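Local coordinates for immune protein (Enterobacter cloacae, PDB 6D7Y) that probably protects the bacterium that makes it by binding and neutralising the toxic C-terminal tip of a CdiA protein in contact-dependent growth inhibition, at residues F36-F41 / G61-G66; D54-F59 / V87-G92; F72-G77 / L113-Y118. All coordinates share one frame; numbering follows the deposited sequence.

Contact 1: F36-F41 / G61-G66; sequences FSEDFF and GDLYFG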
ATOM      1  N   PHE B  36       9.219   8.277  -9.279  1.00 44.55           N
ATOM      2  CA  PHE B  36       9.819   7.025  -9.777  1.00 45.40           C
ATOM      3  C   PHE B  36      11.343   6.959  -9.638  1.00 42.16           C
ATOM      4  O   PHE B  36      12.009   7.997  -9.684  1.00 45.04           O
ATOM      5  CB  PHE B  36       9.460   6.958 -11.255  1.00 47.77           C
ATOM      6  CG  PHE B  36       9.636   8.275 -11.945  1.00 53.76           C
ATOM      7  CD1 PHE B  36      10.867   8.647 -12.472  1.00 58.86           C
ATOM      8  CD2 PHE B  36       8.586   9.188 -11.992  1.00 56.38           C
ATOM      9  CE1 PHE B  36      11.036   9.887 -13.073  1.00 60.78           C
ATOM     10  CE2 PHE B  36       8.747  10.427 -12.590  1.00 57.95           C
ATOM     11  CZ  PHE B  36       9.974  10.778 -13.132  1.00 61.21           C
ATOM     12  N   SER B  37      11.892   5.745  -9.517  1.00 38.87           N
ATOM     13  CA  SER B  37      13.357   5.556  -9.378  1.00 39.96           C
ATOM     14  C   SER B  37      14.132   5.615 -10.715  1.00 42.55           C
ATOM     15  O   SER B  37      15.353   5.712 -10.716  1.00 42.74           O
ATOM     16  CB  SER B  37      13.699   4.293  -8.579  1.00 37.89           C
ATOM     17  OG  SER B  37      13.117   3.140  -9.135  1.00 36.47           O
ATOM     18  N   GLU B  38      13.422   5.463 -11.824  1.00 47.94           N
ATOM     19  CA  GLU B  38      13.979   5.660 -13.181  1.00 55.97           C
ATOM     20  C   GLU B  38      12.813   6.207 -13.982  1.00 61.84           C
ATOM     21  O   GLU B  38      11.684   5.764 -13.779  1.00 64.37           O
ATOM     22  CB  GLU B  38      14.541   4.406 -13.880  1.00 57.27           C
ATOM     23  CG  GLU B  38      15.980   4.002 -13.545  1.00 56.55           C
ATOM     24  CD  GLU B  38      16.114   3.033 -12.398  1.00 55.97           C
ATOM     25  OE1 GLU B  38      17.184   3.017 -11.754  1.00 57.00           O
ATOM     26  OE2 GLU B  38      15.163   2.273 -12.148  1.00 59.58           O
ATOM     27  N   ASP B  39      13.057   7.178 -14.861  1.00 71.76           N
ATOM     28  CA  ASP B  39      11.965   7.738 -15.668  1.00 79.81           C
ATOM     29  C   ASP B  39      11.549   6.693 -16.716  1.00 83.00           C
ATOM     30  O   ASP B  39      12.026   6.695 -17.857  1.00 84.44           O
ATOM     31  CB  ASP B  39      12.356   9.074 -16.315  1.00 84.55           C
ATOM     32  CG  ASP B  39      11.171   9.769 -16.983  1.00 87.84           C
ATOM     33  OD1 ASP B  39      10.012   9.387 -16.707  1.00 87.79           O
ATOM     34  OD2 ASP B  39      11.398  10.709 -17.776  1.00 94.64           O
ATOM     35  N   PHE B  40      10.656   5.800 -16.289  1.00 84.55           N
ATOM     36  CA  PHE B  40      10.164   4.698 -17.116  1.00 85.85           C
ATOM     37  C   PHE B  40       8.820   5.007 -17.767  1.00 90.51           C
ATOM     38  O   PHE B  40       8.445   4.340 -18.735  1.00 96.19           O
ATOM     39  CB  PHE B  40      10.043   3.403 -16.280  1.00 81.92           C
ATOM     40  CG  PHE B  40       8.843   3.367 -15.356  1.00 80.07           C
ATOM     41  CD1 PHE B  40       8.873   3.980 -14.101  1.00 79.21           C
ATOM     42  CD2 PHE B  40       7.685   2.691 -15.732  1.00 80.00           C
ATOM     43  CE1 PHE B  40       7.768   3.941 -13.256  1.00 76.77           C
ATOM     44  CE2 PHE B  40       6.578   2.648 -14.889  1.00 80.55           C
ATOM     45  CZ  PHE B  40       6.621   3.274 -13.648  1.00 77.75           C
ATOM     46  N   PHE B  41       8.095   6.001 -17.245  1.00 92.01           N
ATOM     47  CA  PHE B  41       6.783   6.323 -17.799  1.00 93.94           C
ATOM     48  C   PHE B  41       6.478   7.814 -17.615  1.00 88.38           C
ATOM     49  O   PHE B  41       5.425   8.192 -17.092  1.00 80.66           O
ATOM     50  CB  PHE B  41       5.737   5.425 -17.121  1.00100.47           C
ATOM     51  CG  PHE B  41       4.523   5.153 -17.956  1.00105.98           C
ATOM     52  CD1 PHE B  41       4.606   4.270 -19.029  1.00110.25           C
ATOM     53  CD2 PHE B  41       3.289   5.710 -17.645  1.00107.98           C
ATOM     54  CE1 PHE B  41       3.497   3.986 -19.808  1.00115.12           C
ATOM     55  CE2 PHE B  41       2.172   5.420 -18.417  1.00113.27           C
ATOM     56  CZ  PHE B  41       2.277   4.559 -19.502  1.00114.47           C
ATOM     57  N   GLY B  61      15.374  -4.655 -14.328  1.00 53.89           N
ATOM     58  CA  GLY B  61      15.987  -4.274 -13.040  1.00 51.55           C
ATOM     59  C   GLY B  61      14.977  -3.841 -11.975  1.00 46.81           C
ATOM     60  O   GLY B  61      13.793  -3.729 -12.252  1.00 45.53           O
ATOM     61  N   ASP B  62      15.461  -3.610 -10.755  1.00 44.55           N
ATOM     62  CA  ASP B  62      14.602  -3.178  -9.631  1.00 41.88           C
ATOM     63  C   ASP B  62      14.075  -1.776  -9.909  1.00 41.04           C
ATOM     64  O   ASP B  62      14.819  -0.918 -10.404  1.00 43.60           O
ATOM     65  CB  ASP B  62      15.382  -3.186  -8.329  1.00 40.84           C
ATOM     66  CG  ASP B  62      15.931  -4.553  -7.992  1.00 42.30           C
ATOM     67  OD1 ASP B  62      15.475  -5.536  -8.588  1.00 42.17           O
ATOM     68  OD2 ASP B  62      16.816  -4.637  -7.122  1.00 43.57           O
ATOM     69  N   LEU B  63      12.802  -1.548  -9.590  1.00 37.49           N
ATOM     70  CA  LEU B  63      12.146  -0.277  -9.882  1.00 36.61           C
ATOM     71  C   LEU B  63      11.102   0.068  -8.833  1.00 33.57           C
ATOM     72  O   LEU B  63      10.436  -0.795  -8.302  1.00 31.34           O
ATOM     73  CB  LEU B  63      11.455  -0.396 -11.253  1.00 39.00           C
ATOM     74  CG  LEU B  63      10.633   0.739 -11.865  1.00 39.35           C
ATOM     75  CD1 LEU B  63      11.478   1.985 -12.075  1.00 40.58           C
ATOM     76  CD2 LEU B  63      10.051   0.282 -13.205  1.00 41.89           C
ATOM     77  N   TYR B  64      10.959   1.359  -8.572  1.00 32.66           N
ATOM     78  CA  TYR B  64       9.986   1.876  -7.629  1.00 31.66           C
ATOM     79  C   TYR B  64       9.266   3.050  -8.211  1.00 31.18           C
ATOM     80  O   TYR B  64       9.829   3.783  -8.999  1.00 32.10           O
ATOM     81  CB  TYR B  64      10.707   2.410  -6.371  1.00 31.11           C
ATOM     82  CG  TYR B  64       9.918   3.446  -5.556  1.00 30.20           C
ATOM     83  CD1 TYR B  64       8.998   3.047  -4.596  1.00 30.05           C
ATOM     84  CD2 TYR B  64      10.107   4.816  -5.748  1.00 31.55           C
ATOM     85  CE1 TYR B  64       8.276   3.976  -3.861  1.00 31.46           C
ATOM     86  CE2 TYR B  64       9.388   5.761  -5.009  1.00 31.76           C
ATOM     87  CZ  TYR B  64       8.477   5.330  -4.065  1.00 31.78           C
ATOM     88  OH  TYR B  64       7.754   6.216  -3.305  1.00 31.97           O
ATOM     89  N   PHE B  65       8.008   3.196  -7.826  1.00 31.29           N
ATOM     90  CA  PHE B  65       7.280   4.422  -8.105  1.00 32.86           C
ATOM     91  C   PHE B  65       6.335   4.628  -6.937  1.00 30.86           C
ATOM     92  O   PHE B  65       5.926   3.678  -6.266  1.00 29.43           O
ATOM     93  CB  PHE B  65       6.594   4.480  -9.481  1.00 35.70           C
ATOM     94  CG  PHE B  65       5.388   3.601  -9.634  1.00 35.47           C
ATOM     95  CD1 PHE B  65       4.120   4.100  -9.378  1.00 36.36           C
ATOM     96  CD2 PHE B  65       5.510   2.315 -10.112  1.00 37.69           C
ATOM     97  CE1 PHE B  65       2.999   3.316  -9.560  1.00 36.65           C
ATOM     98  CE2 PHE B  65       4.396   1.510 -10.283  1.00 38.54           C
ATOM     99  CZ  PHE B  65       3.135   2.013 -10.004  1.00 37.86           C
ATOM    100  N   GLY B  66       6.047   5.885  -6.655  1.00 31.41           N
ATOM    101  CA  GLY B  66       5.167   6.221  -5.573  1.00 31.13           C
ATOM    102  C   GLY B  66       4.241   7.319  -5.999  1.00 32.57           C
ATOM    103  O   GLY B  66       4.488   8.023  -6.992  1.00 33.83           O
TER
HETATM  104  O   HOH W   1      15.749   1.933  -9.528  1.00 39.91           O
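Asp62 opens the second segment's share of the contact through its carbonyl oxygen, which accepts a hydrogen bond from a water that also donates to Glu38 OE2 (2.7 Å from the water) and is hydrogen-bonded to Ser37 OG. Leu63 follows, its CG anti to the backbone N (chi1 178°), and splits its methyls: CD1 lies beside Ser37 OG and Glu38 OE2, while CD2 sits over one face of the Phe40 ring, 4.0 Å from its centroid, in a CH-pi contact. At Tyr64 the backbone does the work. Its N donates to Ser37 OG at 2.9 Å, and its O accepts from Ser37 N, also at 2.9 Å, with the donor above the carbonyl plane. Phe65 forms an antiparallel, non-hydrogen-bonded pair with Phe36, their CA atoms 4.0 Å apart, the last bridge of edge strand 30-36 with strand 63-75. Phe65 CD2 meets Phe40 CZ at 3.8 Å, the rings inclined at 47°; helix 50-58 packs on this group through Leu52 and Phe56. Ser37 thus uses its N and its OG to satisfy the O and N of Tyr64, fixing the chain as it leaves the strand, with the water linking polar groups beside an aromatic cluster.

Contact 2: D54-F59 / V87-G92; sequences DSFLGF and VLKYEG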
ATOM      1  N   ASP B  54       2.360  -2.307 -17.155  1.00 53.76           N
ATOM      2  CA  ASP B  54       3.048  -3.223 -18.053  1.00 56.14           C
ATOM      3  C   ASP B  54       4.510  -2.792 -18.211  1.00 54.29           C
ATOM      4  O   ASP B  54       5.421  -3.624 -18.143  1.00 52.91           O
ATOM      5  CB  ASP B  54       2.343  -3.270 -19.418  1.00 62.21           C
ATOM      6  CG  ASP B  54       2.873  -4.378 -20.322  1.00 69.35           C
ATOM      7  OD1 ASP B  54       3.526  -5.313 -19.791  1.00 74.82           O
ATOM      8  OD2 ASP B  54       2.620  -4.333 -21.558  1.00 72.21           O
ATOM      9  N   SER B  55       4.727  -1.490 -18.396  1.00 52.76           N
ATOM     10  CA  SER B  55       6.081  -0.940 -18.536  1.00 52.34           C
ATOM     11  C   SER B  55       6.853  -1.132 -17.251  1.00 48.15           C
ATOM     12  O   SER B  55       8.027  -1.464 -17.278  1.00 48.83           O
ATOM     13  CB  SER B  55       6.035   0.549 -18.867  1.00 52.72           C
ATOM     14  OG  SER B  55       5.419   0.745 -20.113  1.00 57.14           O
ATOM     15  N   PHE B  56       6.187  -0.900 -16.129  1.00 46.28           N
ATOM     16  CA  PHE B  56       6.800  -1.081 -14.808  1.00 43.60           C
ATOM     17  C   PHE B  56       7.290  -2.526 -14.656  1.00 43.17           C
ATOM     18  O   PHE B  56       8.435  -2.759 -14.274  1.00 41.37           O
ATOM     19  CB  PHE B  56       5.794  -0.700 -13.711  1.00 42.63           C
ATOM     20  CG  PHE B  56       6.230  -1.056 -12.316  1.00 40.59           C
ATOM     21  CD1 PHE B  56       7.118  -0.246 -11.619  1.00 40.64           C
ATOM     22  CD2 PHE B  56       5.728  -2.187 -11.690  1.00 40.92           C
ATOM     23  CE1 PHE B  56       7.518  -0.569 -10.326  1.00 39.26           C
ATOM     24  CE2 PHE B  56       6.121  -2.518 -10.399  1.00 40.78           C
ATOM     25  CZ  PHE B  56       7.020  -1.710  -9.717  1.00 39.26           C
ATOM     26  N   LEU B  57       6.430  -3.480 -15.008  1.00 44.29           N
ATOM     27  CA  LEU B  57       6.757  -4.904 -14.899  1.00 45.63           C
ATOM     28  C   LEU B  57       7.795  -5.385 -15.902  1.00 48.71           C
ATOM     29  O   LEU B  57       8.534  -6.320 -15.617  1.00 50.73           O
ATOM     30  CB  LEU B  57       5.498  -5.750 -15.017  1.00 46.00           C
ATOM     31  CG  LEU B  57       4.492  -5.524 -13.895  1.00 44.74           C
ATOM     32  CD1 LEU B  57       3.196  -6.242 -14.209  1.00 46.44           C
ATOM     33  CD2 LEU B  57       5.050  -5.937 -12.530  1.00 42.68           C
ATOM     34  N   GLY B  58       7.847  -4.755 -17.069  1.00 50.99           N
ATOM     35  CA  GLY B  58       8.810  -5.143 -18.098  1.00 53.66           C
ATOM     36  C   GLY B  58      10.178  -4.510 -17.928  1.00 53.93           C
ATOM     37  O   GLY B  58      11.102  -4.846 -18.664  1.00 55.84           O
ATOM     38  N   PHE B  59      10.322  -3.606 -16.957  1.00 52.16           N
ATOM     39  CA  PHE B  59      11.598  -2.920 -16.750  1.00 53.52           C
ATOM     40  C   PHE B  59      12.711  -3.878 -16.331  1.00 53.75           C
ATOM     41  O   PHE B  59      12.548  -4.662 -15.398  1.00 52.75           O
ATOM     42  CB  PHE B  59      11.455  -1.796 -15.716  1.00 51.70           C
ATOM     43  CG  PHE B  59      12.665  -0.903 -15.619  1.00 53.67           C
ATOM     44  CD1 PHE B  59      12.850   0.140 -16.534  1.00 55.76           C
ATOM     45  CD2 PHE B  59      13.608  -1.083 -14.617  1.00 52.53           C
ATOM     46  CE1 PHE B  59      13.959   0.971 -16.449  1.00 56.44           C
ATOM     47  CE2 PHE B  59      14.717  -0.253 -14.527  1.00 53.70           C
ATOM     48  CZ  PHE B  59      14.894   0.774 -15.445  1.00 55.66           C
ATOM     49  N   VAL B  87       4.999   1.306  -4.777  1.00 28.56           N
ATOM     50  CA  VAL B  87       4.937   0.094  -5.582  1.00 29.46           C
ATOM     51  C   VAL B  87       6.374  -0.209  -5.924  1.00 30.27           C
ATOM     52  O   VAL B  87       7.064   0.626  -6.499  1.00 29.66           O
ATOM     53  CB  VAL B  87       4.101   0.298  -6.843  1.00 31.56           C
ATOM     54  CG1 VAL B  87       3.937  -1.035  -7.576  1.00 31.27           C
ATOM     55  CG2 VAL B  87       2.745   0.904  -6.497  1.00 31.05           C
ATOM     56  N   LEU B  88       6.841  -1.412  -5.596  1.00 32.44           N
ATOM     57  CA  LEU B  88       8.233  -1.732  -5.846  1.00 34.82           C
ATOM     58  C   LEU B  88       8.425  -3.121  -6.376  1.00 34.03           C
ATOM     59  O   LEU B  88       7.759  -4.031  -5.927  1.00 32.33           O
ATOM     60  CB  LEU B  88       9.051  -1.540  -4.559  1.00 37.89           C
ATOM     61  CG  LEU B  88       8.682  -2.222  -3.244  1.00 40.24           C
ATOM     62  CD1 LEU B  88       9.089  -3.673  -3.177  1.00 44.86           C
ATOM     63  CD2 LEU B  88       9.391  -1.539  -2.085  1.00 41.13           C
ATOM     64  N   LYS B  89       9.318  -3.272  -7.350  1.00 35.61           N
ATOM     65  CA  LYS B  89       9.607  -4.606  -7.870  1.00 37.87           C
ATOM     66  C   LYS B  89      11.084  -4.857  -7.555  1.00 38.02           C
ATOM     67  O   LYS B  89      11.933  -3.985  -7.757  1.00 37.10           O
ATOM     68  CB  LYS B  89       9.256  -4.804  -9.367  1.00 42.29           C
ATOM     69  CG  LYS B  89      10.362  -4.566 -10.377  1.00 45.01           C
ATOM     70  CD  LYS B  89      10.040  -5.249 -11.701  1.00 47.91           C
ATOM     71  CE  LYS B  89      11.274  -5.316 -12.578  1.00 50.61           C
ATOM     72  NZ  LYS B  89      11.094  -6.238 -13.723  1.00 55.71           N
ATOM     73  N   TYR B  90      11.359  -6.049  -7.037  1.00 39.85           N
ATOM     74  CA  TYR B  90      12.693  -6.480  -6.622  1.00 40.86           C
ATOM     75  C   TYR B  90      12.846  -7.946  -7.019  1.00 43.32           C
ATOM     76  O   TYR B  90      11.890  -8.550  -7.511  1.00 41.96           O
ATOM     77  CB  TYR B  90      12.863  -6.310  -5.100  1.00 38.71           C
ATOM     78  CG  TYR B  90      11.791  -6.994  -4.297  1.00 37.68           C
ATOM     79  CD1 TYR B  90      10.545  -6.414  -4.171  1.00 37.71           C
ATOM     80  CD2 TYR B  90      12.022  -8.216  -3.638  1.00 39.41           C
ATOM     81  CE1 TYR B  90       9.531  -7.017  -3.446  1.00 37.67           C
ATOM     82  CE2 TYR B  90      11.012  -8.836  -2.899  1.00 39.50           C
ATOM     83  CZ  TYR B  90       9.758  -8.225  -2.819  1.00 38.84           C
ATOM     84  OH  TYR B  90       8.709  -8.781  -2.112  1.00 39.59           O
ATOM     85  N   GLU B  91      14.025  -8.521  -6.770  1.00 47.22           N
ATOM     86  CA  GLU B  91      14.305  -9.923  -7.156  1.00 52.34           C
ATOM     87  C   GLU B  91      13.226 -10.926  -6.710  1.00 53.17           C
ATOM     88  O   GLU B  91      12.891 -11.853  -7.450  1.00 59.43           O
ATOM     89  CB  GLU B  91      15.688 -10.366  -6.649  1.00 56.30           C
ATOM     90  CG  GLU B  91      16.136 -11.743  -7.155  1.00 61.77           C
ATOM     91  CD  GLU B  91      17.544 -12.120  -6.717  1.00 64.53           C
ATOM     92  OE1 GLU B  91      18.188 -11.327  -5.991  1.00 68.42           O
ATOM     93  OE2 GLU B  91      18.004 -13.218  -7.096  1.00 68.99           O
ATOM     94  N   GLY B  92      12.709 -10.754  -5.501  1.00 50.76           N
ATOM     95  CA  GLY B  92      11.665 -11.647  -4.988  1.00 49.82           C
ATOM     96  C   GLY B  92      10.232 -11.414  -5.457  1.00 47.62           C
ATOM     97  O   GLY B  92       9.370 -12.254  -5.208  1.00 47.57           O
TER
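Lys89 NZ is gripped by two backbone carbonyls, those of Leu57 in the last turn of helix 50-58 and Phe59 just beyond it. The shorter bond, 2.7 Å from Lys89 NZ to Phe59 O, lies in the carbonyl plane with a C=O...N angle of 155°. The second, 3.2 Å from Lys89 NZ to Leu57 O, approaches from above the plane, 51° out of it, and is the less well aligned. An extended chain beyond CG carries the ammonium group from the strand to the helix C-terminus, passing the Phe56 carbonyl on the way, with CD 3.9 Å from Phe56 O. At the root of the same side chain, Phe56 comes the other way: with CG anti to its backbone N (chi1 171°), the ring slides past the lysine and sets CZ 3.8 Å from Lys89 CB. That CZ also touches Val87 CG1 at 3.8 Å, while Leu88 C lies at the ring edge. Leu17 of helix 17-25 and Leu63 of the adjoining strand pack against Phe56 as well. Helix 50-58 is thereby held roughly along strand 78-90, over one face of the sheet. Two carbonyl oxygens at and just past the helix end suit a protonated ammonium group, which may also offset the helix dipole.

Contact 3: F72-G77 / L113-Y118; sequences FSVKDG and LEFQKY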
ATOM      1  N   PHE B  72      -8.165   8.944   1.530  1.00 37.45           N
ATOM      2  CA  PHE B  72      -8.263   7.494   1.394  1.00 37.66           C
ATOM      3  C   PHE B  72      -9.177   6.924   2.472  1.00 39.49           C
ATOM      4  O   PHE B  72      -8.876   7.056   3.644  1.00 38.27           O
ATOM      5  CB  PHE B  72      -6.879   6.848   1.516  1.00 36.03           C
ATOM      6  CG  PHE B  72      -6.908   5.362   1.354  1.00 36.06           C
ATOM      7  CD1 PHE B  72      -6.930   4.796   0.087  1.00 37.37           C
ATOM      8  CD2 PHE B  72      -6.958   4.521   2.462  1.00 36.44           C
ATOM      9  CE1 PHE B  72      -6.981   3.421  -0.079  1.00 37.54           C
ATOM     10  CE2 PHE B  72      -7.003   3.144   2.300  1.00 36.27           C
ATOM     11  CZ  PHE B  72      -7.017   2.594   1.031  1.00 37.20           C
ATOM     12  N   SER B  73     -10.295   6.311   2.074  1.00 42.24           N
ATOM     13  CA  SER B  73     -11.229   5.726   3.043  1.00 45.03           C
ATOM     14  C   SER B  73     -10.832   4.272   3.220  1.00 45.20           C
ATOM     15  O   SER B  73     -10.719   3.540   2.244  1.00 44.83           O
ATOM     16  CB  SER B  73     -12.677   5.834   2.560  1.00 49.31           C
ATOM     17  OG  SER B  73     -12.859   5.136   1.343  1.00 50.19           O
ATOM     18  N   VAL B  74     -10.618   3.857   4.458  1.00 45.60           N
ATOM     19  CA  VAL B  74     -10.180   2.492   4.728  1.00 46.89           C
ATOM     20  C   VAL B  74     -11.382   1.550   4.833  1.00 51.20           C
ATOM     21  O   VAL B  74     -11.570   0.663   3.985  1.00 51.32           O
ATOM     22  CB  VAL B  74      -9.326   2.436   6.015  1.00 45.57           C
ATOM     23  CG1 VAL B  74      -8.697   1.062   6.189  1.00 45.21           C
ATOM     24  CG2 VAL B  74      -8.235   3.500   5.963  1.00 44.58           C
ATOM     25  N   LYS B  75     -12.206   1.772   5.850  1.00 54.90           N
ATOM     26  CA  LYS B  75     -13.357   0.923   6.103  1.00 60.36           C
ATOM     27  C   LYS B  75     -14.310   1.681   7.008  1.00 63.80           C
ATOM     28  O   LYS B  75     -13.884   2.573   7.742  1.00 62.75           O
ATOM     29  CB  LYS B  75     -12.876  -0.326   6.842  1.00 60.73           C
ATOM     30  CG  LYS B  75     -13.836  -1.504   6.963  1.00 64.92           C
ATOM     31  CD  LYS B  75     -13.878  -2.377   5.724  1.00 65.49           C
ATOM     32  CE  LYS B  75     -14.603  -3.680   6.040  1.00 68.86           C
ATOM     33  NZ  LYS B  75     -14.503  -4.669   4.933  1.00 70.44           N
ATOM     34  N   ASP B  76     -15.593   1.325   6.939  1.00 69.23           N
ATOM     35  CA  ASP B  76     -16.656   1.906   7.777  1.00 74.25           C
ATOM     36  C   ASP B  76     -16.617   3.436   7.979  1.00 74.69           C
ATOM     37  O   ASP B  76     -16.926   3.937   9.065  1.00 77.00           O
ATOM     38  CB  ASP B  76     -16.677   1.186   9.140  1.00 76.69           C
ATOM     39  CG  ASP B  76     -16.991  -0.310   9.021  1.00 80.39           C
ATOM     40  OD1 ASP B  76     -17.636  -0.730   8.032  1.00 82.48           O
ATOM     41  OD2 ASP B  76     -16.612  -1.064   9.943  1.00 83.06           O
ATOM     42  N   GLY B  77     -16.237   4.166   6.934  1.00 72.21           N
ATOM     43  CA  GLY B  77     -16.195   5.625   6.990  1.00 72.36           C
ATOM     44  C   GLY B  77     -14.919   6.309   7.463  1.00 69.81           C
ATOM     45  O   GLY B  77     -14.762   7.502   7.210  1.00 68.70           O
ATOM     46  N   LEU B 113      -6.765  -2.192  12.552  1.00 30.20           N
ATOM     47  CA  LEU B 113      -7.771  -3.256  12.558  1.00 31.89           C
ATOM     48  C   LEU B 113      -8.717  -3.134  11.369  1.00 32.16           C
ATOM     49  O   LEU B 113      -9.154  -4.147  10.817  1.00 31.46           O
ATOM     50  CB  LEU B 113      -8.521  -3.350  13.888  1.00 34.98           C
ATOM     51  CG  LEU B 113      -7.741  -3.910  15.086  1.00 37.05           C
ATOM     52  CD1 LEU B 113      -8.630  -3.931  16.314  1.00 39.29           C
ATOM     53  CD2 LEU B 113      -7.225  -5.321  14.819  1.00 37.69           C
ATOM     54  N   GLU B 114      -9.010  -1.908  10.953  1.00 32.60           N
ATOM     55  CA  GLU B 114      -9.840  -1.700   9.771  1.00 34.49           C
ATOM     56  C   GLU B 114      -9.071  -2.136   8.526  1.00 32.19           C
ATOM     57  O   GLU B 114      -9.651  -2.759   7.638  1.00 33.05           O
ATOM     58  CB  GLU B 114     -10.331  -0.253   9.670  1.00 37.46           C
ATOM     59  CG  GLU B 114     -11.316   0.145  10.762  1.00 41.00           C
ATOM     60  CD  GLU B 114     -12.655  -0.598  10.731  1.00 46.14           C
ATOM     61  OE1 GLU B 114     -13.506  -0.287  11.595  1.00 53.18           O
ATOM     62  OE2 GLU B 114     -12.894  -1.485   9.873  1.00 48.45           O
ATOM     63  N   PHE B 115      -7.767  -1.834   8.461  1.00 29.78           N
ATOM     64  CA  PHE B 115      -6.961  -2.300   7.326  1.00 28.58           C
ATOM     65  C   PHE B 115      -6.907  -3.815   7.279  1.00 28.34           C
ATOM     66  O   PHE B 115      -6.999  -4.408   6.197  1.00 28.06           O
ATOM     67  CB  PHE B 115      -5.527  -1.759   7.354  1.00 26.81           C
ATOM     68  CG  PHE B 115      -5.341  -0.479   6.599  1.00 26.50           C
ATOM     69  CD1 PHE B 115      -5.350  -0.491   5.210  1.00 27.98           C
ATOM     70  CD2 PHE B 115      -5.090   0.707   7.255  1.00 26.74           C
ATOM     71  CE1 PHE B 115      -5.155   0.670   4.481  1.00 28.81           C
ATOM     72  CE2 PHE B 115      -4.878   1.873   6.534  1.00 27.70           C
ATOM     73  CZ  PHE B 115      -4.911   1.854   5.143  1.00 27.93           C
ATOM     74  N   GLN B 116      -6.734  -4.443   8.448  1.00 28.53           N
ATOM     75  CA  GLN B 116      -6.684  -5.919   8.511  1.00 29.99           C
ATOM     76  C   GLN B 116      -7.945  -6.533   7.882  1.00 32.49           C
ATOM     77  O   GLN B 116      -7.869  -7.494   7.102  1.00 32.19           O
ATOM     78  CB  GLN B 116      -6.512  -6.432   9.960  1.00 30.52           C
ATOM     79  CG  GLN B 116      -6.299  -7.956  10.022  1.00 33.12           C
ATOM     80  CD  GLN B 116      -6.218  -8.532  11.430  1.00 37.27           C
ATOM     81  OE1 GLN B 116      -6.893  -8.059  12.345  1.00 42.95           O
ATOM     82  NE2 GLN B 116      -5.408  -9.599  11.603  1.00 36.04           N
ATOM     83  N   LYS B 117      -9.103  -5.992   8.245  1.00 35.20           N
ATOM     84  CA  LYS B 117     -10.381  -6.474   7.703  1.00 38.44           C
ATOM     85  C   LYS B 117     -10.472  -6.277   6.192  1.00 37.81           C
ATOM     86  O   LYS B 117     -10.850  -7.199   5.453  1.00 38.34           O
ATOM     87  CB  LYS B 117     -11.554  -5.744   8.355  1.00 42.43           C
ATOM     88  CG  LYS B 117     -11.729  -5.988   9.840  1.00 44.42           C
ATOM     89  CD  LYS B 117     -12.848  -5.101  10.374  1.00 49.31           C
ATOM     90  CE  LYS B 117     -13.042  -5.257  11.872  1.00 51.39           C
ATOM     91  NZ  LYS B 117     -13.430  -6.651  12.212  1.00 54.37           N
ATOM     92  N   TYR B 118     -10.161  -5.059   5.754  1.00 36.74           N
ATOM     93  CA  TYR B 118     -10.163  -4.696   4.343  1.00 36.82           C
ATOM     94  C   TYR B 118      -9.262  -5.586   3.490  1.00 35.15           C
ATOM     95  O   TYR B 118      -9.698  -6.120   2.464  1.00 36.33           O
ATOM     96  CB  TYR B 118      -9.757  -3.222   4.155  1.00 37.74           C
ATOM     97  CG  TYR B 118      -9.516  -2.884   2.702  1.00 38.74           C
ATOM     98  CD1 TYR B 118     -10.568  -2.879   1.794  1.00 42.05           C
ATOM     99  CD2 TYR B 118      -8.242  -2.590   2.234  1.00 38.12           C
ATOM    100  CE1 TYR B 118     -10.363  -2.599   0.456  1.00 43.69           C
ATOM    101  CE2 TYR B 118      -8.025  -2.301   0.896  1.00 39.98           C
ATOM    102  CZ  TYR B 118      -9.091  -2.306   0.013  1.00 43.05           C
ATOM    103  OH  TYR B 118      -8.901  -2.032  -1.322  1.00 47.28           O
TER
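Val74 holds CG1 anti to its backbone N (chi1 -172°), and Phe115 turns to an unusual chi1 of -92°, which swings its ring back toward the strand although its CB points away from it. The result is helix-on-sheet packing in an alpha+beta fold with an antiparallel sheet, where helix 105-126 crosses the end of strand 63-75 at 79°. Val74 CG1 stands over the ring centre, 3.6 Å from the Phe115 centroid and almost along the ring normal, a close CH-pi contact. CG2 of the same valine reaches the far end of the ring. Phe72 comes tip to tip with Phe115, its CE2 3.8 Å from Phe115 CZ, and Leu80 of the adjacent strand 78-90 and Leu98 of strand 93-102 extend this apolar patch. Tyr118 packs loosely near the Val74 carbonyl, its hydroxyl hydrogen-bonded to Glu23. Toward the turn the chemistry changes. The Glu114 chain, bent at chi2, crosses Lys75 at about a right angle and meets its methylenes, while Lys75 NZ stays 6.1 Å from Glu114 OE2. Asp76 OD2, poorly ordered, stands 3.6 Å from Glu114 OE1, a like charge that could help raise the pKa of Glu114. Glu114 OE2, buried without a polar partner, rests 3.1 Å from Lys75 CG.

Overall arrangement
Strand 63-75 runs through contacts 1 and 3 and borders contact 2: its beginning serves contact 1 and its end contact 3, whose centres lie about 28 Å apart on opposite sides of the chain's centre. Contacts 1 and 2 form one continuous region, with centres about 8 Å apart. Strands 63-75 and 78-90 are neighbours in the sheet there, with Lys89 N 2.9 Å from Leu63 O, and Phe56 of the helix packs over both, its CD1 3.4 Å from Leu63 CD2 and its ring edge-to-face with Phe65. Contact 3 is separate, its nearest atoms about 12 Å from contact 2 and about 13 Å from contact 1. Different helices thus pack at the two ends of this strand: 50-58 at its start, 105-126 at its finish.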